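Local coordinates for putative chemotaxis protein (PDB 3H4Y) that probably acts as a CheX-type phosphatase that dephosphorylates the response regulator CheY in bacterial chemotaxis signalling, at residues Ile14-Asn19 against Gly101-Gly106; Val20-Thr23 against Gln28-Pro31; Met112-Ser117 against Val151-Glu156; Lys74-Asp79 against Val92-Asn97; Ser47-Ile52 against Ile129-Lys134. All coordinates share one frame; numbering follows the deposited sequence. Where two conformers were deposited one is given.

Interaction 1. Residues Ile14-Asn19 against Gly101-Gly106; sequences IAATVN and GQARAG
Ala16 packs its methyl against Gln102 CB and the N and CB of Ala103, where helix 10-25 and helix 84-109 run past each other nearly antiparallel, at 150°. Small residues let the two axes close to 8.3 Å. The Ala16 CB lies 3.7 Å from Ala103 N, 3.8 Å from Gln102 CB and 4.1 Å from Ala103 CB, all on the buried side. One turn further along helix 10-25 the contact changes character. Asn19, exposed to solvent, meets Gln102 through their amides, which cross with planes 81° apart. Asn19 ND2 gives a hydrogen bond to Gln102 OE1, 3.0 Å long and fairly straight. The oxygen sits in the amide plane of Asn19, while the donor is tilted somewhat from the carbonyl plane of Gln102. With CG beside its own backbone N (chi1 -70°) and an extended chain beyond, Gln102 carries its oxygen towards Asn19. Thr17, on another side of helix 10-25, rests on the sheet through Phe142, Phe149 and Val151. Small side chains at the crossing thus allow the close approach, and one neutral amide bond adds to it on the solvent side without any charge being brought in.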
# COMPACT_ATOMS: atom_id res chain seq x y z
N ILE A 14 18.05 8.00 0.58
CA ILE A 14 18.42 9.23 -0.12
C ILE A 14 19.19 8.87 -1.40
O ILE A 14 18.89 9.39 -2.47
CB ILE A 14 19.23 10.16 0.81
CG1 ILE A 14 18.32 10.69 1.91
CG2 ILE A 14 19.87 11.32 -0.00
CD1 ILE A 14 19.11 11.34 3.07
N ALA A 15 20.17 7.97 -1.29
CA ALA A 15 20.94 7.57 -2.44
C ALA A 15 20.06 6.97 -3.54
O ALA A 15 20.18 7.34 -4.73
CB ALA A 15 22.04 6.55 -2.03
N ALA A 16 19.16 6.07 -3.14
CA ALA A 16 18.22 5.42 -4.08
C ALA A 16 17.30 6.42 -4.77
O ALA A 16 17.12 6.39 -5.99
CB ALA A 16 17.40 4.37 -3.35
N THR A 17 16.74 7.32 -3.98
CA THR A 17 15.82 8.33 -4.48
C THR A 17 16.49 9.25 -5.51
O THR A 17 15.96 9.48 -6.61
CB THR A 17 15.19 9.14 -3.34
OG1 THR A 17 14.43 8.27 -2.51
CG2 THR A 17 14.25 10.23 -3.88
N VAL A 18 17.68 9.73 -5.18
CA VAL A 18 18.42 10.60 -6.10
C VAL A 18 18.82 9.83 -7.35
O VAL A 18 18.62 10.32 -8.45
CB VAL A 18 19.65 11.23 -5.41
CG1 VAL A 18 20.51 11.96 -6.43
CG2 VAL A 18 19.18 12.16 -4.29
N ASN A 19 19.31 8.59 -7.21
CA ASN A 19 19.73 7.80 -8.38
C ASN A 19 18.57 7.51 -9.31
O ASN A 19 18.69 7.63 -10.56
CB ASN A 19 20.24 6.41 -8.00
CG ASN A 19 21.58 6.42 -7.37
OD1 ASN A 19 22.29 7.43 -7.37
ND2 ASN A 19 21.94 5.25 -6.79
N GLY A 101 14.05 -1.27 -4.67
CA GLY A 101 15.12 -2.18 -5.06
C GLY A 101 16.49 -1.72 -4.63
O GLY A 101 17.26 -2.49 -4.02
N GLN A 102 16.81 -0.48 -4.94
CA GLN A 102 18.13 0.06 -4.59
C GLN A 102 18.28 0.31 -3.08
O GLN A 102 19.35 0.07 -2.52
CB GLN A 102 18.41 1.33 -5.35
CG GLN A 102 18.65 1.07 -6.84
CD GLN A 102 19.43 2.18 -7.52
OE1 GLN A 102 19.72 3.21 -6.92
NE2 GLN A 102 19.88 1.92 -8.76
N ALA A 103 17.22 0.81 -2.45
CA ALA A 103 17.31 0.99 -0.99
C ALA A 103 17.51 -0.32 -0.27
O ALA A 103 18.31 -0.38 0.67
CB ALA A 103 16.08 1.70 -0.47
N ARG A 104 16.78 -1.35 -0.68
CA ARG A 104 16.91 -2.67 -0.05
C ARG A 104 18.30 -3.25 -0.32
O ARG A 104 18.87 -3.93 0.53
CB ARG A 104 15.81 -3.63 -0.46
CG ARG A 104 14.44 -3.26 0.15
CD ARG A 104 13.33 -4.22 -0.17
NE ARG A 104 13.11 -4.27 -1.60
CZ ARG A 104 13.50 -5.23 -2.42
NH1 ARG A 104 14.13 -6.30 -1.99
NH2 ARG A 104 13.26 -5.13 -3.74
N ALA A 105 18.87 -2.97 -1.49
CA ALA A 105 20.26 -3.41 -1.75
C ALA A 105 21.18 -2.76 -0.74
O ALA A 105 22.09 -3.41 -0.19
CB ALA A 105 20.70 -3.07 -3.19
N GLY A 106 21.00 -1.47 -0.50
CA GLY A 106 21.80 -0.74 0.49
C GLY A 106 21.57 -1.21 1.93
O GLY A 106 22.52 -1.38 2.70

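Interaction 2. Residues Val20-Thr23 against Gln28-Pro31; sequences VLST and QPQP
Leu21 and Pro29 bring the last turns of helix 10-25 against the chain that follows it. Leu21 starts its contact at CB, which lies 4.0 Å from Pro29 CD and only slightly farther from Pro29 CG. CG is the branch point. From it CD2 turns back to the proline, 4.1 Å from both Pro29 CB and Pro29 CG, while CD1 goes the other way, to Val95 of helix 84-109. The first torsion, chi1 -91°, is well off a staggered value; with it the fork straddles two neighbours, the proline ring at one branch and the second helix at the other. Phe149 of the sheet touches both Leu21 and Pro29, extending the apolar packing.

On the outer side Ser22 and Gln28 come together. The Gln28 chain bends at chi2 (-73°) and brings its amide back over the serine, whose OG lies obliquely above the amide group. No hydrogen bond is assigned there, and because Ser22 was modelled in two conformers the closeness of the approach is doubtful. The firmer partner of Ser22 OG is Val18 O, one turn back in the helix, with a weak bond to Ile27 O as well. A backbone bond between Leu21 and Ile27 also ties the turn to the helix. This is a compact helix-to-strand connection: the chain reverses just after helix 10-25, and a proline folded back on the helix leads into strand 30-37 at the edge of the antiparallel sheet.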
# COMPACT_ATOMS: atom_id res chain seq x y z
N VAL A 20 17.44 7.13 -8.73
CA VAL A 20 16.31 6.71 -9.55
C VAL A 20 15.70 7.92 -10.26
O VAL A 20 15.47 7.88 -11.46
CB VAL A 20 15.25 5.96 -8.71
CG1 VAL A 20 13.95 5.76 -9.48
CG2 VAL A 20 15.83 4.61 -8.24
N LEU A 21 15.43 9.00 -9.54
CA LEU A 21 14.86 10.17 -10.18
C LEU A 21 15.81 10.77 -11.22
O LEU A 21 15.34 11.22 -12.27
CB LEU A 21 14.37 11.24 -9.20
CG LEU A 21 12.90 11.09 -8.81
CD1 LEU A 21 12.71 9.81 -7.95
CD2 LEU A 21 12.39 12.28 -8.09
N SER A 22 17.11 10.83 -10.92
CA SER A 22 18.08 11.39 -11.87
C SER A 22 18.13 10.55 -13.14
O SER A 22 18.08 11.07 -14.25
CB SER A 22 19.49 11.43 -11.28
OG SER A 22 19.53 12.13 -10.04
N THR A 23 18.23 9.24 -12.98
CA THR A 23 18.40 8.35 -14.14
C THR A 23 17.15 8.14 -14.96
O THR A 23 17.21 8.14 -16.19
CB THR A 23 18.92 6.96 -13.69
OG1 THR A 23 20.13 7.13 -12.99
CG2 THR A 23 19.16 6.05 -14.91
N GLN A 28 16.89 15.94 -10.29
CA GLN A 28 17.80 15.81 -9.14
C GLN A 28 17.04 16.29 -7.90
O GLN A 28 16.95 17.49 -7.65
CB GLN A 28 19.06 16.64 -9.37
CG GLN A 28 19.89 16.19 -10.56
CD GLN A 28 20.64 14.90 -10.33
OE1 GLN A 28 21.06 14.25 -11.28
NE2 GLN A 28 20.83 14.53 -9.06
N PRO A 29 16.47 15.36 -7.10
CA PRO A 29 15.68 15.77 -5.95
C PRO A 29 16.60 16.15 -4.78
O PRO A 29 17.65 15.54 -4.59
CB PRO A 29 14.87 14.52 -5.63
CG PRO A 29 15.77 13.41 -6.04
CD PRO A 29 16.55 13.90 -7.21
N GLN A 30 16.17 17.15 -4.01
CA GLN A 30 16.94 17.62 -2.86
C GLN A 30 16.28 17.13 -1.59
O GLN A 30 15.16 17.54 -1.28
CB GLN A 30 16.95 19.16 -2.86
CG GLN A 30 17.49 19.81 -1.58
CD GLN A 30 18.96 19.51 -1.39
OE1 GLN A 30 19.77 19.88 -2.24
NE2 GLN A 30 19.31 18.83 -0.29
N PRO A 31 16.96 16.27 -0.83
CA PRO A 31 16.38 15.84 0.45
C PRO A 31 16.36 16.95 1.50
O PRO A 31 17.26 17.83 1.52
CB PRO A 31 17.34 14.74 0.91
CG PRO A 31 18.61 15.08 0.27
CD PRO A 31 18.28 15.68 -1.06

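Interaction 3. Residues Met112-Ser117 against Val151-Glu156; sequences MVFQGS and VEFCFE
Phe114 pushes the far corner of its ring into a hollow made by two phenylalanines of strand 147-155. Its CZ is the bump: it settles against the CB and near ring atoms of Phe155, 3.7 Å from Phe155 CD2 and 3.8 Å from Phe155 CB, with CE1 alongside. The rings of Phe114 and Phe155 meet obliquely, planes 51° apart and centroids 5.7 Å from each other. Phe153 closes the other wall. It comes from the opposite direction and offers the rim of its ring, so that Phe114 CE2 lies near the Phe153 plane, 4.1 Å from Phe153 CZ. Phe153 in turn fits its CE2 at the edge of the Phe155 ring, so the two rings of this strand also touch each other.

Met112, a selenomethionine, packs beside the outer end of Phe155. The two side chains cross at about a right angle, and SE sits 3.9 Å from the centroid of the Phe155 ring, 36° off the ring normal, an oblique Met-aromatic contact. Met112 has two modelled conformers, so this fit describes one of them. Phe155 itself takes the sterically tight rotamer with CG between backbone N and carbonyl carbon (chi1 62°), which turns the ring towards Met112 and Phe114. A methylpentanediol, probably from the crystallisation liquor, is hydrogen-bonded to Phe155 N. Strands 114-124 and 147-155 are not neighbours in the sheet. Their side chains meet over the strands between them, where Ile52 touches both Phe114 and Phe153, giving an aromatic cluster on one face of the antiparallel sheet, joined by Phe13 at Phe153.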
# COMPACT_ATOMS: atom_id res chain seq x y z
N MSE A 112 20.54 -5.61 6.99
CA MSE A 112 19.10 -5.82 7.05
C MSE A 112 18.56 -6.25 5.71
O MSE A 112 18.46 -5.45 4.80
CB MSE A 112 18.40 -4.56 7.50
CG MSE A 112 18.31 -4.48 8.98
SE MSE A 112 17.14 -3.03 9.35
CE MSE A 112 18.41 -1.61 9.05
N VAL A 113 18.23 -7.53 5.61
CA VAL A 113 17.74 -8.11 4.36
C VAL A 113 16.23 -8.14 4.32
O VAL A 113 15.58 -8.74 5.18
CB VAL A 113 18.23 -9.54 4.22
CG1 VAL A 113 17.72 -10.13 2.94
CG2 VAL A 113 19.78 -9.56 4.27
N PHE A 114 15.69 -7.44 3.30
CA PHE A 114 14.26 -7.37 3.03
C PHE A 114 13.97 -7.79 1.60
O PHE A 114 14.69 -7.38 0.68
CB PHE A 114 13.77 -5.94 3.13
CG PHE A 114 13.78 -5.36 4.51
CD1 PHE A 114 12.74 -5.62 5.41
CD2 PHE A 114 14.79 -4.49 4.88
CE1 PHE A 114 12.71 -5.03 6.64
CE2 PHE A 114 14.80 -3.90 6.15
CZ PHE A 114 13.77 -4.16 7.04
N GLN A 115 12.89 -8.53 1.44
CA GLN A 115 12.25 -8.77 0.17
C GLN A 115 11.17 -7.69 -0.02
O GLN A 115 10.67 -7.11 0.94
CB GLN A 115 11.61 -10.16 0.17
CG GLN A 115 12.64 -11.34 0.02
CD GLN A 115 13.67 -11.52 1.17
OE1 GLN A 115 13.32 -11.91 2.29
NE2 GLN A 115 14.95 -11.29 0.86
N GLY A 116 10.87 -7.36 -1.27
CA GLY A 116 9.87 -6.35 -1.56
C GLY A 116 8.76 -6.86 -2.47
O GLY A 116 8.99 -7.62 -3.40
N SER A 117 7.56 -6.33 -2.24
CA SER A 117 6.40 -6.62 -3.07
C SER A 117 6.39 -5.72 -4.33
O SER A 117 7.19 -4.80 -4.50
CB SER A 117 5.12 -6.38 -2.24
OG SER A 117 4.84 -4.99 -2.11
N VAL A 151 9.34 10.34 1.09
CA VAL A 151 9.68 8.92 1.16
C VAL A 151 9.57 8.43 2.62
O VAL A 151 10.08 9.09 3.54
CB VAL A 151 11.10 8.63 0.61
CG1 VAL A 151 11.49 7.12 0.82
CG2 VAL A 151 11.21 9.05 -0.86
N GLU A 152 8.86 7.32 2.83
CA GLU A 152 8.74 6.73 4.17
C GLU A 152 9.22 5.29 4.17
O GLU A 152 9.18 4.61 3.16
CB GLU A 152 7.29 6.79 4.70
CG GLU A 152 6.75 8.15 4.92
CD GLU A 152 5.48 8.07 5.76
OE1 GLU A 152 4.65 7.16 5.49
OE2 GLU A 152 5.31 8.89 6.68
N PHE A 153 9.63 4.83 5.35
CA PHE A 153 10.17 3.48 5.56
C PHE A 153 9.90 3.13 7.01
O PHE A 153 10.10 3.96 7.90
CB PHE A 153 11.71 3.53 5.36
CG PHE A 153 12.49 2.29 5.81
CD1 PHE A 153 12.24 1.02 5.31
CD2 PHE A 153 13.57 2.47 6.66
CE1 PHE A 153 13.01 -0.07 5.69
CE2 PHE A 153 14.36 1.40 7.04
CZ PHE A 153 14.07 0.13 6.55
N CYS A 154 9.45 1.90 7.23
CA CYS A 154 9.34 1.40 8.61
C CYS A 154 9.50 -0.09 8.62
O CYS A 154 9.33 -0.76 7.59
CB CYS A 154 7.98 1.77 9.20
SG CYS A 154 6.53 1.06 8.35
N PHE A 155 9.88 -0.62 9.78
CA PHE A 155 9.88 -2.07 9.98
C PHE A 155 9.72 -2.34 11.47
O PHE A 155 9.99 -1.49 12.32
CB PHE A 155 11.15 -2.78 9.42
CG PHE A 155 12.43 -2.35 10.08
CD1 PHE A 155 12.85 -2.90 11.27
CD2 PHE A 155 13.22 -1.39 9.48
CE1 PHE A 155 14.03 -2.49 11.87
CE2 PHE A 155 14.42 -0.98 10.05
CZ PHE A 155 14.82 -1.53 11.25
N GLU A 156 9.26 -3.56 11.75
CA GLU A 156 9.08 -4.06 13.12
C GLU A 156 9.45 -5.53 13.14
O GLU A 156 9.43 -6.24 12.10
CB GLU A 156 7.64 -3.88 13.60
CG GLU A 156 6.65 -4.77 12.91
CD GLU A 156 5.24 -4.63 13.49
OE1 GLU A 156 4.93 -3.58 14.07
OE2 GLU A 156 4.47 -5.58 13.34
OXT GLU A 156 9.70 -6.04 14.24

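Interaction 4. Residues Lys74-Asp79 against Val92-Asn97; sequences KGMLGD and VGEVTN
Met76 reaches from helix 66-77 to Val95 and Glu94 of helix 84-109 and carries the whole contact. In sequence order, Lys74 and Gly75 form the turn that leads up to it, and Lys74 O accepts from Gly78 N at 2.8 Å. Met76, present as selenomethionine, then sends its chain across: CG stands beside the backbone N (chi1 -70°), the next bond is extended, and a bend at chi3 (70°) brings the terminal methyl round. Met76 SE lies 3.5 Å from Val95 CG2, and CE follows at 3.8 Å from the same methyl. The tip ends with Met76 CE 3.9 Å from Glu94 OE1, a methyl resting near a carboxylate oxygen. Ala25 of helix 10-25 and Ala91 touch Met76 too, so three helices converge on it. Leu77 touches Asp87, earlier on the same partner helix; after Leu77 the helix stops, and Gly78 leaves helical angles with a positive phi (95°).

On the other helix, 84-109, a different side is turned to the sheet. Thr96 packs on Ala48, Ile50 and Val62, and its OG1 bonds back to Val92 O at 2.9 Å. Thr96 N reaches that oxygen from the opposite face, so the one carbonyl is gripped twice. Between 74-79 and 92-97 no hydrogen bond or salt bridge forms; the contact is van der Waals packing of one large, polarisable and flexible side chain whose methyl end approaches the exposed Glu94 carboxylate.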
# COMPACT_ATOMS: atom_id res chain seq x y z
N LYS A 74 6.37 13.58 -17.02
CA LYS A 74 6.91 14.23 -18.21
C LYS A 74 8.40 13.94 -18.37
O LYS A 74 8.88 13.68 -19.47
CB LYS A 74 6.69 15.74 -18.15
CG LYS A 74 5.26 16.16 -18.34
CD LYS A 74 5.12 17.69 -18.19
CE LYS A 74 3.66 18.15 -18.25
NZ LYS A 74 3.49 19.56 -17.74
N GLY A 75 9.16 14.00 -17.27
CA GLY A 75 10.60 13.71 -17.37
C GLY A 75 10.89 12.28 -17.80
O GLY A 75 11.85 12.02 -18.54
N MSE A 76 10.06 11.35 -17.34
CA MSE A 76 10.25 9.92 -17.64
C MSE A 76 9.82 9.52 -19.04
O MSE A 76 10.49 8.70 -19.70
CB MSE A 76 9.48 9.07 -16.65
CG MSE A 76 10.08 9.11 -15.30
SE MSE A 76 9.10 8.14 -13.93
CE MSE A 76 9.45 6.36 -14.52
N LEU A 77 8.72 10.08 -19.52
CA LEU A 77 8.12 9.61 -20.75
C LEU A 77 8.24 10.58 -21.89
O LEU A 77 8.09 10.17 -23.04
CB LEU A 77 6.63 9.30 -20.50
CG LEU A 77 6.37 8.31 -19.37
CD1 LEU A 77 4.87 8.01 -19.27
CD2 LEU A 77 7.18 7.01 -19.55
N GLY A 78 8.52 11.84 -21.60
CA GLY A 78 8.58 12.88 -22.62
C GLY A 78 7.24 13.58 -22.71
O GLY A 78 6.33 13.28 -21.94
N ASP A 79 7.11 14.52 -23.64
CA ASP A 79 5.85 15.24 -23.81
C ASP A 79 4.91 14.56 -24.80
O ASP A 79 3.82 15.05 -25.07
CB ASP A 79 6.12 16.71 -24.17
CG ASP A 79 6.67 17.49 -23.00
OD1 ASP A 79 7.58 16.96 -22.31
OD2 ASP A 79 6.19 18.62 -22.75
N VAL A 92 4.87 6.31 -11.35
CA VAL A 92 5.01 6.37 -9.90
C VAL A 92 5.29 4.96 -9.38
O VAL A 92 6.13 4.80 -8.52
CB VAL A 92 3.80 7.04 -9.18
CG1 VAL A 92 3.90 6.94 -7.71
CG2 VAL A 92 3.76 8.54 -9.59
N GLY A 93 4.58 3.96 -9.89
CA GLY A 93 4.84 2.58 -9.47
C GLY A 93 6.29 2.14 -9.78
O GLY A 93 6.96 1.56 -8.92
N GLU A 94 6.74 2.43 -11.00
CA GLU A 94 8.08 2.06 -11.42
C GLU A 94 9.14 2.76 -10.59
O GLU A 94 10.15 2.13 -10.21
CB GLU A 94 8.31 2.35 -12.90
CG GLU A 94 7.59 1.38 -13.79
CD GLU A 94 7.52 1.84 -15.23
OE1 GLU A 94 8.33 2.74 -15.60
OE2 GLU A 94 6.65 1.31 -15.96
N VAL A 95 8.99 4.07 -10.40
CA VAL A 95 9.94 4.81 -9.59
C VAL A 95 10.02 4.24 -8.17
O VAL A 95 11.11 4.02 -7.60
CB VAL A 95 9.58 6.32 -9.54
CG1 VAL A 95 10.19 7.01 -8.32
CG2 VAL A 95 10.05 6.96 -10.79
N THR A 96 8.87 3.95 -7.59
CA THR A 96 8.82 3.39 -6.25
C THR A 96 9.43 2.01 -6.19
O THR A 96 10.16 1.69 -5.25
CB THR A 96 7.39 3.43 -5.69
OG1 THR A 96 6.95 4.80 -5.73
CG2 THR A 96 7.36 2.95 -4.24
N ASN A 97 9.13 1.18 -7.17
CA ASN A 97 9.75 -0.14 -7.26
C ASN A 97 11.29 -0.06 -7.31
O ASN A 97 11.97 -0.88 -6.65
CB ASN A 97 9.23 -0.87 -8.47
CG ASN A 97 9.60 -2.29 -8.43
OD1 ASN A 97 10.42 -2.76 -9.23
ND2 ASN A 97 9.04 -3.00 -7.49

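Interaction 5. Residues Ser47-Ile52 against Ile129-Lys134; sequences SAVIGI and ISHVTK
The His131 ring meets Val49 at its edge: Val49 CG1, in one of two conformers modelled for Val49, lies near the ring plane, 4.4 Å from His131 CE1. Both ring nitrogens are engaged outside this contact, NE2 with Ser61 OG and ND1 with Ser120 OG of the second subunit, which should fix the ring's rotation. The setting is a layered one: strand 127-131 lies over the face of the six-stranded antiparallel sheet that looks away from helix 84-109, to which Ala48 and Ile50 point. Residues 47-52 and 129-131 run almost alike in direction, 17° apart with axes 9.7 Å from each other, far too distant for backbone pairing. Ile129 to His131 pair antiparallel with a strand of the second subunit instead, so the sheet continues across the dimer interface.

Ile129 packs between the layers. Its two branches divide the work: CG2, anti to the backbone N, slides past Val49 with the methyls Ile129 CG2 and Val49 CG2 4.1 Å apart, while CG1 and CD1 cover Ser47. The hydroxyl of that serine is buried yet satisfied, through hydrogen bonds with His127 NE2 and Thr63 OG1, and apolar carbon closes over it: Ser47 OG stands 3.6 Å from Ile129 CG1.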
# COMPACT_ATOMS: atom_id res chain seq x y z
N SER A 47 0.50 8.46 -4.57
CA SER A 47 1.47 7.73 -3.80
C SER A 47 1.65 6.34 -4.36
O SER A 47 0.80 5.83 -5.13
CB SER A 47 1.00 7.52 -2.36
OG SER A 47 0.82 8.76 -1.67
N ALA A 48 2.76 5.70 -3.94
CA ALA A 48 2.86 4.27 -4.09
C ALA A 48 3.36 3.64 -2.81
O ALA A 48 4.21 4.21 -2.13
CB ALA A 48 3.79 3.85 -5.30
N VAL A 49 2.88 2.43 -2.54
CA VAL A 49 3.21 1.67 -1.32
C VAL A 49 3.75 0.32 -1.74
O VAL A 49 3.20 -0.30 -2.64
CB VAL A 49 1.97 1.51 -0.39
CG1 VAL A 49 2.25 0.57 0.80
CG2 VAL A 49 1.46 2.88 0.11
N ILE A 50 4.83 -0.10 -1.09
CA ILE A 50 5.43 -1.43 -1.25
C ILE A 50 5.57 -2.03 0.13
O ILE A 50 6.03 -1.38 1.07
CB ILE A 50 6.80 -1.35 -1.93
CG1 ILE A 50 6.59 -1.03 -3.41
CG2 ILE A 50 7.66 -2.62 -1.67
CD1 ILE A 50 7.86 -0.78 -4.18
N GLY A 51 5.20 -3.29 0.26
CA GLY A 51 5.41 -4.04 1.50
C GLY A 51 6.75 -4.73 1.45
O GLY A 51 7.15 -5.26 0.41
N ILE A 52 7.46 -4.72 2.58
CA ILE A 52 8.76 -5.37 2.69
C ILE A 52 8.68 -6.44 3.80
O ILE A 52 7.98 -6.28 4.82
CB ILE A 52 9.93 -4.35 2.91
CG1 ILE A 52 9.81 -3.57 4.21
CG2 ILE A 52 10.03 -3.42 1.69
CD1 ILE A 52 10.90 -2.52 4.49
N ILE A 129 -1.44 8.46 3.76
CA ILE A 129 -0.82 7.14 3.89
C ILE A 129 -0.38 6.99 5.33
O ILE A 129 0.46 7.77 5.81
CB ILE A 129 0.44 7.00 3.00
CG1 ILE A 129 0.19 7.32 1.53
CG2 ILE A 129 1.04 5.58 3.17
CD1 ILE A 129 -0.92 6.43 0.85
N SER A 130 -0.90 5.96 6.00
CA SER A 130 -0.60 5.73 7.41
C SER A 130 -0.14 4.30 7.59
O SER A 130 -0.95 3.39 7.66
CB SER A 130 -1.83 6.01 8.30
OG SER A 130 -2.28 7.34 8.14
N HIS A 131 1.16 4.10 7.63
CA HIS A 131 1.65 2.77 7.96
C HIS A 131 1.28 2.42 9.41
O HIS A 131 1.38 3.24 10.32
CB HIS A 131 3.15 2.64 7.72
CG HIS A 131 3.57 3.09 6.36
ND1 HIS A 131 3.06 2.53 5.21
CD2 HIS A 131 4.38 4.10 5.97
CE1 HIS A 131 3.58 3.15 4.17
NE2 HIS A 131 4.39 4.10 4.60
N VAL A 132 0.78 1.20 9.58
CA VAL A 132 0.29 0.68 10.86
C VAL A 132 1.35 -0.29 11.35
O VAL A 132 1.50 -1.43 10.84
CB VAL A 132 -1.10 -0.01 10.67
CG1 VAL A 132 -1.57 -0.70 11.98
CG2 VAL A 132 -2.14 1.00 10.21
N THR A 133 2.11 0.19 12.33
CA THR A 133 3.28 -0.52 12.83
C THR A 133 3.54 -0.10 14.28
O THR A 133 3.17 0.99 14.69
CB THR A 133 4.52 -0.28 11.94
OG1 THR A 133 5.67 -0.97 12.46
CG2 THR A 133 4.83 1.16 11.81
N LYS A 134 4.16 -0.99 15.04
CA LYS A 134 4.56 -0.66 16.41
C LYS A 134 5.76 0.28 16.44
O LYS A 134 6.01 0.94 17.44
CB LYS A 134 4.90 -1.95 17.19
CG LYS A 134 3.71 -2.90 17.39
CD LYS A 134 4.12 -4.22 18.06

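From the N terminus, helix 10-25 opens interactions 1 and 2, and 2 closes at once at 28-31, so it lies within the span of interaction 1. Strand 47-54 then opens interaction 5. Interaction 4, within helices 66-77 and 84-109, is enclosed by both interaction 1 and interaction 5. Interaction 1 closes on helix 84-109 while interaction 5 is still open, so these two cross. Interaction 3 opens at 112-117, crosses interaction 5, which closes at 129-134, and itself closes at the C terminus. Interactions 1 and 4 join helices, interaction 2 ties helix 10-25 to edge strand 30-37, interaction 3 joins two sheet strands, interaction 5 lays strand 127-131 over the sheet, and 3 and 5 border the second subunit.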